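Local coordinates for calcium homeostasis modulator protein 5 (Homo sapiens, PDB 7D61), which assembles into undecameric, cone-shaped large-pore channels, with gating and ion conductance likely regulated by membrane lipids, at the 1,2-dioctanoyl-sn-glycero-3-phosphate site. Coordinates in Å, arbitrary orientation; residue numbers count along the deposited sequence, not the author numbering. Chains: chain A/B, Calcium homeostasis modulator protein 5.

The 1,2-dioctanoyl-sn-glycero-3-phosphate site. Residues chain A 66, 69-71; chain B 14, 17. With PA8 (1,2-dioctanoyl-sn-glycero-3-phosphate), chain C.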
ATOM      1  N   GLY A  66     -27.437 -12.255 -35.378  1.00 46.73           N
ATOM      2  CA  GLY A  66     -26.358 -12.900 -36.096  1.00 46.73           C
ATOM      3  C   GLY A  66     -26.352 -12.656 -37.587  1.00 46.73           C
ATOM      4  O   GLY A  66     -25.359 -12.974 -38.246  1.00 46.73           O
ATOM      5  N   LEU A  69     -24.371  -8.907 -37.791  1.00 57.68           N
ATOM      6  CA  LEU A  69     -22.933  -8.908 -37.571  1.00 57.68           C
ATOM      7  C   LEU A  69     -22.175  -9.782 -38.558  1.00 57.68           C
ATOM      8  O   LEU A  69     -20.941  -9.780 -38.539  1.00 57.68           O
ATOM      9  CB  LEU A  69     -22.621  -9.365 -36.145  1.00 57.68           C
ATOM     10  CG  LEU A  69     -23.261  -8.563 -35.014  1.00 57.68           C
ATOM     11  CD1 LEU A  69     -22.778  -9.068 -33.668  1.00 57.68           C
ATOM     12  CD2 LEU A  69     -22.963  -7.088 -35.167  1.00 57.68           C
ATOM     13  N   ASN A  70     -22.870 -10.526 -39.413  1.00 58.02           N
ATOM     14  CA  ASN A  70     -22.207 -11.369 -40.400  1.00 58.02           C
ATOM     15  C   ASN A  70     -21.787 -10.499 -41.576  1.00 58.02           C
ATOM     16  O   ASN A  70     -22.634  -9.943 -42.282  1.00 58.02           O
ATOM     17  CB  ASN A  70     -23.126 -12.502 -40.842  1.00 58.02           C
ATOM     18  CG  ASN A  70     -22.369 -13.778 -41.128  1.00 58.02           C
ATOM     19  OD1 ASN A  70     -21.140 -13.800 -41.113  1.00 58.02           O
ATOM     20  ND2 ASN A  70     -23.099 -14.856 -41.369  1.00 58.02           N
ATOM     21  N   ASN A  71     -20.477 -10.385 -41.792  1.00 59.70           N
ATOM     22  CA  ASN A  71     -19.949  -9.464 -42.789  1.00 59.70           C
ATOM     23  C   ASN A  71     -20.092  -9.978 -44.213  1.00 59.70           C
ATOM     24  O   ASN A  71     -20.026  -9.178 -45.150  1.00 59.70           O
ATOM     25  CB  ASN A  71     -18.479  -9.163 -42.498  1.00 59.70           C
ATOM     26  CG  ASN A  71     -18.297  -7.909 -41.671  1.00 59.70           C
ATOM     27  OD1 ASN A  71     -18.966  -6.901 -41.895  1.00 59.70           O
ATOM     28  ND2 ASN A  71     -17.389  -7.965 -40.704  1.00 59.70           N
TER
ATOM     29  N   GLN B  14     -15.475  -2.093 -34.570  1.00106.16           N
ATOM     30  CA  GLN B  14     -16.778  -2.404 -33.991  1.00106.16           C
ATOM     31  C   GLN B  14     -17.205  -1.255 -33.081  1.00106.16           C
ATOM     32  O   GLN B  14     -17.166  -1.337 -31.856  1.00106.16           O
ATOM     33  CB  GLN B  14     -16.720  -3.729 -33.236  1.00106.16           C
ATOM     34  CG  GLN B  14     -16.160  -4.885 -34.044  1.00106.16           C
ATOM     35  CD  GLN B  14     -17.206  -5.530 -34.929  1.00106.16           C
ATOM     36  OE1 GLN B  14     -18.405  -5.347 -34.726  1.00106.16           O
ATOM     37  NE2 GLN B  14     -16.755  -6.294 -35.918  1.00106.16           N
ATOM     38  N   VAL B  17     -21.657  -1.178 -32.476  1.00 89.47           N
ATOM     39  CA  VAL B  17     -22.245  -2.178 -31.590  1.00 89.47           C
ATOM     40  C   VAL B  17     -21.913  -1.936 -30.128  1.00 89.47           C
ATOM     41  O   VAL B  17     -22.542  -2.556 -29.257  1.00 89.47           O
ATOM     42  CB  VAL B  17     -21.830  -3.609 -31.994  1.00 89.47           C
ATOM     43  CG1 VAL B  17     -22.125  -3.845 -33.461  1.00 89.47           C
ATOM     44  CG2 VAL B  17     -20.362  -3.849 -31.695  1.00 89.47           C
TER
HETATM   45  O1  PA8 C 302     -17.633 -11.434 -39.199  1.00 82.62           O
HETATM   46  O2  PA8 C 302     -17.617 -13.222 -40.896  1.00 82.62           O
HETATM   47  P1  PA8 C 302     -17.680 -12.928 -39.417  1.00 82.62           P
HETATM   48  O3  PA8 C 302     -16.500 -13.570 -38.728  1.00 82.62           O
HETATM   49  O4  PA8 C 302     -19.078 -13.541 -38.794  1.00 82.62           O
HETATM   50  C1  PA8 C 302     -19.101 -13.948 -37.456  1.00 82.62           C
HETATM   51  C2  PA8 C 302     -19.767 -12.853 -36.627  1.00 82.62           C
HETATM   52  C3  PA8 C 302     -21.150 -13.321 -36.179  1.00 82.62           C
HETATM   53  O5  PA8 C 302     -21.329 -12.908 -34.854  1.00 82.62           O
HETATM   54  C4  PA8 C 302     -22.299 -13.611 -34.131  1.00 82.62           C
HETATM   55  O6  PA8 C 302     -22.915 -14.486 -34.642  1.00 82.62           O
HETATM   56  C5  PA8 C 302     -22.561 -13.248 -32.671  1.00 82.62           C
HETATM   57  C6  PA8 C 302     -24.005 -13.508 -32.251  1.00 82.62           C
HETATM   58  C7  PA8 C 302     -24.323 -12.907 -30.884  1.00 82.62           C
HETATM   59  O7  PA8 C 302     -18.991 -12.592 -35.494  1.00 82.62           O
HETATM   60  C12 PA8 C 302     -18.465 -11.298 -35.435  1.00 82.62           C
HETATM   61  O8  PA8 C 302     -17.701 -10.930 -36.262  1.00 82.62           O
HETATM   62  C13 PA8 C 302     -18.871 -10.357 -34.303  1.00 82.62           C
HETATM   63  C14 PA8 C 302     -17.779 -10.249 -33.242  1.00 82.62           C
HETATM   64  C15 PA8 C 302     -17.570  -8.822 -32.744  1.00 82.62           C
HETATM   65  C16 PA8 C 302     -18.719  -8.332 -31.865  1.00 82.62           C
HETATM   66  C17 PA8 C 302     -18.327  -7.102 -31.049  1.00 82.62           C
HETATM   67  C18 PA8 C 302     -17.387  -7.452 -29.898  1.00 82.62           C
HETATM   68  C19 PA8 C 302     -16.935  -6.219 -29.118  1.00 82.62           C
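The B:Gln14 amide, though poorly ordered, lies with one face toward the lipid: C15 of the PA8 acyl chain sits nearly straight above it, 4.0 Å from CD, with OE1 and NE2 almost equally near. A bend at chi2 (-83°) carries the amide over the chain. A:Asn70 instead presents a tip. Its carboxamide OD1 is 3.1 Å from O4, the phosphate ester oxygen, which lies above the amide plane. As built, this is an unfavourable acceptor-acceptor contact, and may reflect the assignment of the amide ends at 2.80 Å resolution; a flipped amide would bring an N-H near O4, but poorly aligned, so no firm hydrogen bond is counted. ND2 of A:Asn71, 3.8 Å from phosphate oxygen O1, is too far for one.

Between headgroup and tails, A:Leu69 lies alongside the glycerol, CB 4.0 Å from ester oxygen O5. With CG beside its backbone N (chi1 -57°), CD1 faces C13 at the start of the longer modelled acyl chain, and CD2 meets CG1 of B:Val17 tip to tip at 3.8 Å, across the subunit boundary. B:Val17 turns its second branch to the lipid, CG2 lying 3.9 Å from C17. A:Gly66, in helix 47-68, passes beside the other acyl ester, its CA 4.1 Å from carbonyl O6.

The lipid thus bridges neighbouring subunits at the cytoplasmic end of S2. Diacylglycerophosphates bind this protein, so the site may couple membrane lipid to packing of the undecamer and to gating.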